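Local coordinates for protein alpha-1,2-mannosidase (Trichoderma reesei, PDB 1HCU) that probably trims alpha-1,2-linked mannose residues from high-mannose N-glycans as a calcium-dependent glycosidase of family 47, at residues F331-A336 with S408-L413; S338-Y343 with W415-A420. All coordinates share one frame; numbering follows the deposited sequence.

Contact 1: F331-A336 with S408-L413; sequences FGIKLA and SKWQDL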
loop_
_atom_site.group_PDB
_atom_site.type_symbol
_atom_site.label_atom_id
_atom_site.label_comp_id
_atom_site.label_asym_id
_atom_site.label_seq_id
_atom_site.Cartn_x
_atom_site.Cartn_y
_atom_site.Cartn_z
ATOM N N PHE A 331 -1.528 -19.777 -4.468
ATOM C CA PHE A 331 -2.644 -18.883 -4.745
ATOM C C PHE A 331 -2.132 -17.468 -5.007
ATOM O O PHE A 331 -2.599 -16.800 -5.921
ATOM C CB PHE A 331 -3.651 -18.900 -3.584
ATOM C CG PHE A 331 -4.919 -18.153 -3.881
ATOM C CD1 PHE A 331 -5.143 -16.897 -3.339
ATOM C CD2 PHE A 331 -5.864 -18.685 -4.751
ATOM C CE1 PHE A 331 -6.290 -16.175 -3.660
ATOM C CE2 PHE A 331 -7.020 -17.970 -5.080
ATOM C CZ PHE A 331 -7.232 -16.714 -4.535
ATOM N N GLY A 332 -1.153 -17.028 -4.220
ATOM C CA GLY A 332 -0.591 -15.703 -4.419
ATOM C C GLY A 332 0.094 -15.564 -5.774
ATOM O O GLY A 332 -0.025 -14.529 -6.431
ATOM N N ILE A 333 0.815 -16.604 -6.192
ATOM C CA ILE A 333 1.508 -16.600 -7.483
ATOM C C ILE A 333 0.493 -16.462 -8.622
ATOM O O ILE A 333 0.717 -15.735 -9.592
ATOM C CB ILE A 333 2.313 -17.916 -7.699
ATOM C CG1 ILE A 333 3.492 -17.979 -6.723
ATOM C CG2 ILE A 333 2.830 -17.998 -9.126
ATOM C CD1 ILE A 333 4.440 -16.801 -6.834
ATOM N N LYS A 334 -0.626 -17.162 -8.489
ATOM C CA LYS A 334 -1.685 -17.132 -9.490
ATOM C C LYS A 334 -2.277 -15.728 -9.554
ATOM O O LYS A 334 -2.583 -15.213 -10.629
ATOM C CB LYS A 334 -2.771 -18.158 -9.129
ATOM C CG LYS A 334 -3.993 -18.155 -10.039
ATOM C CD LYS A 334 -3.592 -18.348 -11.496
ATOM C CE LYS A 334 -4.752 -18.105 -12.445
ATOM N NZ LYS A 334 -5.693 -19.256 -12.534
ATOM N N LEU A 335 -2.413 -15.104 -8.392
ATOM C CA LEU A 335 -2.974 -13.764 -8.301
ATOM C C LEU A 335 -2.051 -12.739 -8.954
ATOM O O LEU A 335 -2.491 -11.899 -9.740
ATOM C CB LEU A 335 -3.200 -13.406 -6.833
ATOM C CG LEU A 335 -4.619 -13.106 -6.340
ATOM C CD1 LEU A 335 -5.636 -14.054 -6.964
ATOM C CD2 LEU A 335 -4.628 -13.213 -4.817
ATOM N N ALA A 336 -0.770 -12.810 -8.622
ATOM C CA ALA A 336 0.206 -11.888 -9.172
ATOM C C ALA A 336 0.202 -11.998 -10.696
ATOM O O ALA A 336 0.215 -10.994 -11.412
ATOM C CB ALA A 336 1.586 -12.211 -8.622
ATOM N N SER A 408 13.740 -15.797 -12.372
ATOM C CA SER A 408 14.030 -14.547 -13.077
ATOM C C SER A 408 12.878 -14.091 -13.956
ATOM O O SER A 408 12.814 -12.929 -14.372
ATOM C CB SER A 408 15.302 -14.685 -13.930
ATOM O OG SER A 408 15.140 -15.623 -14.980
ATOM N N LYS A 409 11.970 -15.013 -14.238
ATOM C CA LYS A 409 10.807 -14.711 -15.057
ATOM C C LYS A 409 10.038 -13.546 -14.435
ATOM O O LYS A 409 9.520 -12.682 -15.141
ATOM C CB LYS A 409 9.900 -15.937 -15.131
ATOM C CG LYS A 409 9.245 -16.152 -16.487
ATOM C CD LYS A 409 8.399 -14.969 -16.895
ATOM C CE LYS A 409 8.572 -14.673 -18.380
ATOM N NZ LYS A 409 10.005 -14.423 -18.739
ATOM N N TRP A 410 9.969 -13.526 -13.109
ATOM C CA TRP A 410 9.235 -12.478 -12.411
ATOM C C TRP A 410 9.900 -11.129 -12.576
ATOM O O TRP A 410 9.225 -10.109 -12.710
ATOM C CB TRP A 410 9.078 -12.832 -10.926
ATOM C CG TRP A 410 8.264 -14.082 -10.735
ATOM C CD1 TRP A 410 8.736 -15.329 -10.450
ATOM C CD2 TRP A 410 6.843 -14.221 -10.901
ATOM N NE1 TRP A 410 7.705 -16.235 -10.429
ATOM C CE2 TRP A 410 6.532 -15.584 -10.703
ATOM C CE3 TRP A 410 5.803 -13.324 -11.199
ATOM C CZ2 TRP A 410 5.224 -16.078 -10.793
ATOM C CZ3 TRP A 410 4.502 -13.816 -11.288
ATOM C CH2 TRP A 410 4.226 -15.181 -11.085
ATOM N N GLN A 411 11.227 -11.122 -12.574
ATOM C CA GLN A 411 11.940 -9.876 -12.768
ATOM C C GLN A 411 11.626 -9.354 -14.161
ATOM O O GLN A 411 11.483 -8.150 -14.353
ATOM C CB GLN A 411 13.435 -10.094 -12.627
ATOM C CG GLN A 411 13.838 -10.524 -11.252
ATOM C CD GLN A 411 15.316 -10.748 -11.158
ATOM O OE1 GLN A 411 15.864 -11.598 -11.858
ATOM N NE2 GLN A 411 15.981 -9.985 -10.301
ATOM N N ASP A 412 11.510 -10.256 -15.132
ATOM C CA ASP A 412 11.211 -9.843 -16.505
ATOM C C ASP A 412 9.826 -9.205 -16.583
ATOM O O ASP A 412 9.639 -8.197 -17.264
ATOM C CB ASP A 412 11.297 -11.037 -17.467
ATOM C CG ASP A 412 12.713 -11.580 -17.607
ATOM O OD1 ASP A 412 12.860 -12.757 -18.001
ATOM O OD2 ASP A 412 13.681 -10.838 -17.333
ATOM N N LEU A 413 8.858 -9.786 -15.881
ATOM C CA LEU A 413 7.510 -9.235 -15.885
ATOM C C LEU A 413 7.520 -7.845 -15.259
ATOM O O LEU A 413 6.939 -6.910 -15.806
ATOM C CB LEU A 413 6.553 -10.154 -15.121
ATOM C CG LEU A 413 6.418 -11.555 -15.718
ATOM C CD1 LEU A 413 5.471 -12.374 -14.859
ATOM C CD2 LEU A 413 5.916 -11.466 -17.160
#
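Trp410, near the start of helix 408-425, bridges to Ile333 and Ala336 on helix 326-344, a helix-to-helix contact within the all-helical barrel, (alpha/alpha)7, of glycosyl hydrolase family 47. The backbones stand well apart, the nearest CA atoms being those of Ala336 and Trp410 at 9.6 Å, and the indole spans the gap. Its chi1 of -63° sets CG anti to the carbonyl carbon, and the six-membered ring then lies against the other helix. There Trp410 CZ2 meets Ile333 CG2 at 3.5 Å, and Trp410 CH2 lies 3.7 Å from that same Ile333 CG2 methyl. Trp410 CZ3, of the same six-membered ring, lies 4.3 Å from Ala336 CB. No hydrogen bond crosses, and the 132 Å² buried comes from apolar packing. Ala401, Tyr402 and Thr405 of helix 393-405 also touch the indole, so it packs against that helix as well. Gln411 turns to other neighbours, its NE2 donating to Ile464 O. Next comes Asp412, whose OD2 pairs with Arg15 on helix 13-33, while Asp412 OD1 forms a salt bridge within its own helix, 3.4 Å from Lys409 NZ.

Contact 2: S338-Y343 with W415-A420; sequences SYFGTY and WEALSA
Trp415 O, in the helical turn that presents Glu416 and Ala417 to Phe340, accepts two bonds: the routine one from Ser419 N and a second from Ser419 OG at 2.8 Å. The two donors come from opposite faces of the carbonyl plane, the hydroxyl from well above it. That same Ser419 OG sits 3.7 Å above the plane of the Trp415 indole, over its centre; the indole also makes a cation-pi contact with Arg15 of helix 13-33. The contact joins helices 326-344 and 408-425 of the (alpha/alpha)7 barrel of family 47, whose local axes run at 33° to each other and come within 11.1 Å.

Phe340 reaches across from helix 326-344. With CG anti to the backbone N (chi1 176°), its ring extends from its own helix and meets the other with its edge. Ala417 CB lies near the ring plane, 4.2 Å from Phe340 CE1. The exposed Glu416 carboxylate also comes to this edge, OE1 being 3.9 Å from Phe340 CZ, with the carboxylate and ring planes 69° apart; this is an edge approach without a hydrogen bond. Leu398 and Leu395 of helix 393-405 touch Phe340 and Ala417 respectively.

Helix 326-344 is kinked here: Thr342 N and Tyr343 N bond three residues back, to Tyr339 O and Phe340 O, instead of four. Thr342 OG1 also donates to Tyr339 O. The buried Tyr343 has its side chain about 7 Å from that of Glu393, a predicted active-site residue. Its hydroxyl is hydrogen-bonded to His307 NE2, while at the near side of the ring Tyr343 CE1 lies 4.3 Å from Ala417 CB.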
loop_
_atom_site.group_PDB
_atom_site.type_symbol
_atom_site.label_atom_id
_atom_site.label_comp_id
_atom_site.label_asym_id
_atom_site.label_seq_id
_atom_site.Cartn_x
_atom_site.Cartn_y
_atom_site.Cartn_z
ATOM N N SER A 338 -2.258 -13.303 -12.689
ATOM C CA SER A 338 -3.521 -12.893 -13.283
ATOM C C SER A 338 -3.654 -11.387 -13.400
ATOM O O SER A 338 -4.068 -10.873 -14.439
ATOM C CB SER A 338 -4.691 -13.459 -12.480
ATOM O OG SER A 338 -4.849 -14.839 -12.742
ATOM N N TYR A 339 -3.300 -10.681 -12.333
ATOM C CA TYR A 339 -3.387 -9.232 -12.335
ATOM C C TYR A 339 -2.360 -8.607 -13.281
ATOM O O TYR A 339 -2.569 -7.510 -13.797
ATOM C CB TYR A 339 -3.248 -8.710 -10.904
ATOM C CG TYR A 339 -4.558 -8.774 -10.143
ATOM C CD1 TYR A 339 -5.458 -7.717 -10.199
ATOM C CD2 TYR A 339 -4.926 -9.916 -9.415
ATOM C CE1 TYR A 339 -6.689 -7.778 -9.562
ATOM C CE2 TYR A 339 -6.165 -9.986 -8.771
ATOM C CZ TYR A 339 -7.038 -8.908 -8.854
ATOM O OH TYR A 339 -8.267 -8.949 -8.235
ATOM N N PHE A 340 -1.257 -9.309 -13.530
ATOM C CA PHE A 340 -0.280 -8.770 -14.465
ATOM C C PHE A 340 -0.861 -8.854 -15.875
ATOM O O PHE A 340 -0.503 -8.072 -16.749
ATOM C CB PHE A 340 1.036 -9.539 -14.419
ATOM C CG PHE A 340 2.029 -9.067 -15.437
ATOM C CD1 PHE A 340 2.702 -7.860 -15.265
ATOM C CD2 PHE A 340 2.241 -9.794 -16.600
ATOM C CE1 PHE A 340 3.573 -7.384 -16.244
ATOM C CE2 PHE A 340 3.102 -9.330 -17.583
ATOM C CZ PHE A 340 3.774 -8.121 -17.406
ATOM N N GLY A 341 -1.773 -9.803 -16.077
ATOM C CA GLY A 341 -2.416 -9.970 -17.371
ATOM C C GLY A 341 -3.249 -8.757 -17.762
ATOM O O GLY A 341 -3.573 -8.586 -18.942
ATOM N N THR A 342 -3.613 -7.920 -16.787
ATOM C CA THR A 342 -4.400 -6.714 -17.090
ATOM C C THR A 342 -3.439 -5.601 -17.511
ATOM O O THR A 342 -3.851 -4.551 -18.003
ATOM C CB THR A 342 -5.253 -6.227 -15.876
ATOM O OG1 THR A 342 -4.395 -5.875 -14.780
ATOM C CG2 THR A 342 -6.233 -7.313 -15.435
ATOM N N TYR A 343 -2.151 -5.854 -17.302
ATOM C CA TYR A 343 -1.094 -4.917 -17.679
ATOM C C TYR A 343 -0.670 -5.253 -19.117
ATOM O O TYR A 343 -0.787 -4.437 -20.031
ATOM C CB TYR A 343 0.121 -5.093 -16.759
ATOM C CG TYR A 343 0.268 -4.089 -15.636
ATOM C CD1 TYR A 343 1.249 -3.099 -15.695
ATOM C CD2 TYR A 343 -0.549 -4.141 -14.501
ATOM C CE1 TYR A 343 1.420 -2.188 -14.661
ATOM C CE2 TYR A 343 -0.389 -3.231 -13.456
ATOM C CZ TYR A 343 0.599 -2.255 -13.543
ATOM O OH TYR A 343 0.762 -1.337 -12.534
ATOM N N TRP A 415 9.986 -5.820 -15.036
ATOM C CA TRP A 415 10.723 -4.959 -15.952
ATOM C C TRP A 415 9.789 -4.502 -17.065
ATOM O O TRP A 415 9.804 -3.336 -17.463
ATOM C CB TRP A 415 11.918 -5.716 -16.545
ATOM C CG TRP A 415 12.737 -4.904 -17.495
ATOM C CD1 TRP A 415 13.036 -5.213 -18.791
ATOM C CD2 TRP A 415 13.359 -3.639 -17.232
ATOM N NE1 TRP A 415 13.805 -4.222 -19.350
ATOM C CE2 TRP A 415 14.018 -3.243 -18.416
ATOM C CE3 TRP A 415 13.424 -2.801 -16.109
ATOM C CZ2 TRP A 415 14.735 -2.047 -18.510
ATOM C CZ3 TRP A 415 14.139 -1.609 -16.202
ATOM C CH2 TRP A 415 14.784 -1.244 -17.396
ATOM N N GLU A 416 8.975 -5.422 -17.569
ATOM C CA GLU A 416 8.027 -5.070 -18.614
ATOM C C GLU A 416 7.042 -4.061 -18.040
ATOM O O GLU A 416 6.601 -3.150 -18.745
ATOM C CB GLU A 416 7.279 -6.310 -19.112
ATOM C CG GLU A 416 8.119 -7.248 -19.965
ATOM C CD GLU A 416 7.444 -8.595 -20.190
ATOM O OE1 GLU A 416 6.207 -8.615 -20.388
ATOM O OE2 GLU A 416 8.152 -9.629 -20.177
ATOM N N ALA A 417 6.713 -4.220 -16.756
ATOM C CA ALA A 417 5.785 -3.316 -16.079
ATOM C C ALA A 417 6.400 -1.920 -15.903
ATOM O O ALA A 417 5.774 -0.923 -16.273
ATOM C CB ALA A 417 5.366 -3.893 -14.720
ATOM N N LEU A 418 7.616 -1.843 -15.354
ATOM C CA LEU A 418 8.270 -0.545 -15.175
ATOM C C LEU A 418 8.426 0.144 -16.534
ATOM O O LEU A 418 8.086 1.315 -16.674
ATOM C CB LEU A 418 9.660 -0.675 -14.515
ATOM C CG LEU A 418 10.410 0.679 -14.426
ATOM C CD1 LEU A 418 10.164 1.346 -13.080
ATOM C CD2 LEU A 418 11.896 0.487 -14.641
ATOM N N SER A 419 8.922 -0.587 -17.534
ATOM C CA SER A 419 9.114 -0.022 -18.874
ATOM C C SER A 419 7.836 0.564 -19.471
ATOM O O SER A 419 7.849 1.674 -20.016
ATOM C CB SER A 419 9.667 -1.080 -19.838
ATOM O OG SER A 419 10.908 -1.580 -19.387
ATOM N N ALA A 420 6.739 -0.182 -19.387
ATOM C CA ALA A 420 5.468 0.304 -19.915
ATOM C C ALA A 420 5.069 1.578 -19.177
ATOM O O ALA A 420 4.627 2.556 -19.789
ATOM C CB ALA A 420 4.385 -0.755 -19.765
#

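In the fold
Both contacts join helices 326-344 and 408-425, contact 2 lying further along each, and their centres are 10 Å apart. The two contacts touch: Leu413 O, from contact 1, packs 3.4 Å from Phe340 CE1 of contact 2. Neither has a hydrogen bond across it, and helix 393-405 borders both. They differ in burial and in which helix supplies the large ring. Contact 1 is partly buried, with an indole from 408-413 reaching aliphatic groups; contact 2 is mostly buried, with two rings from 338-343 meeting an alanine, and one exposed carboxylate at its margin. Contact 2 also lies closer to the predicted active-site residue Glu393.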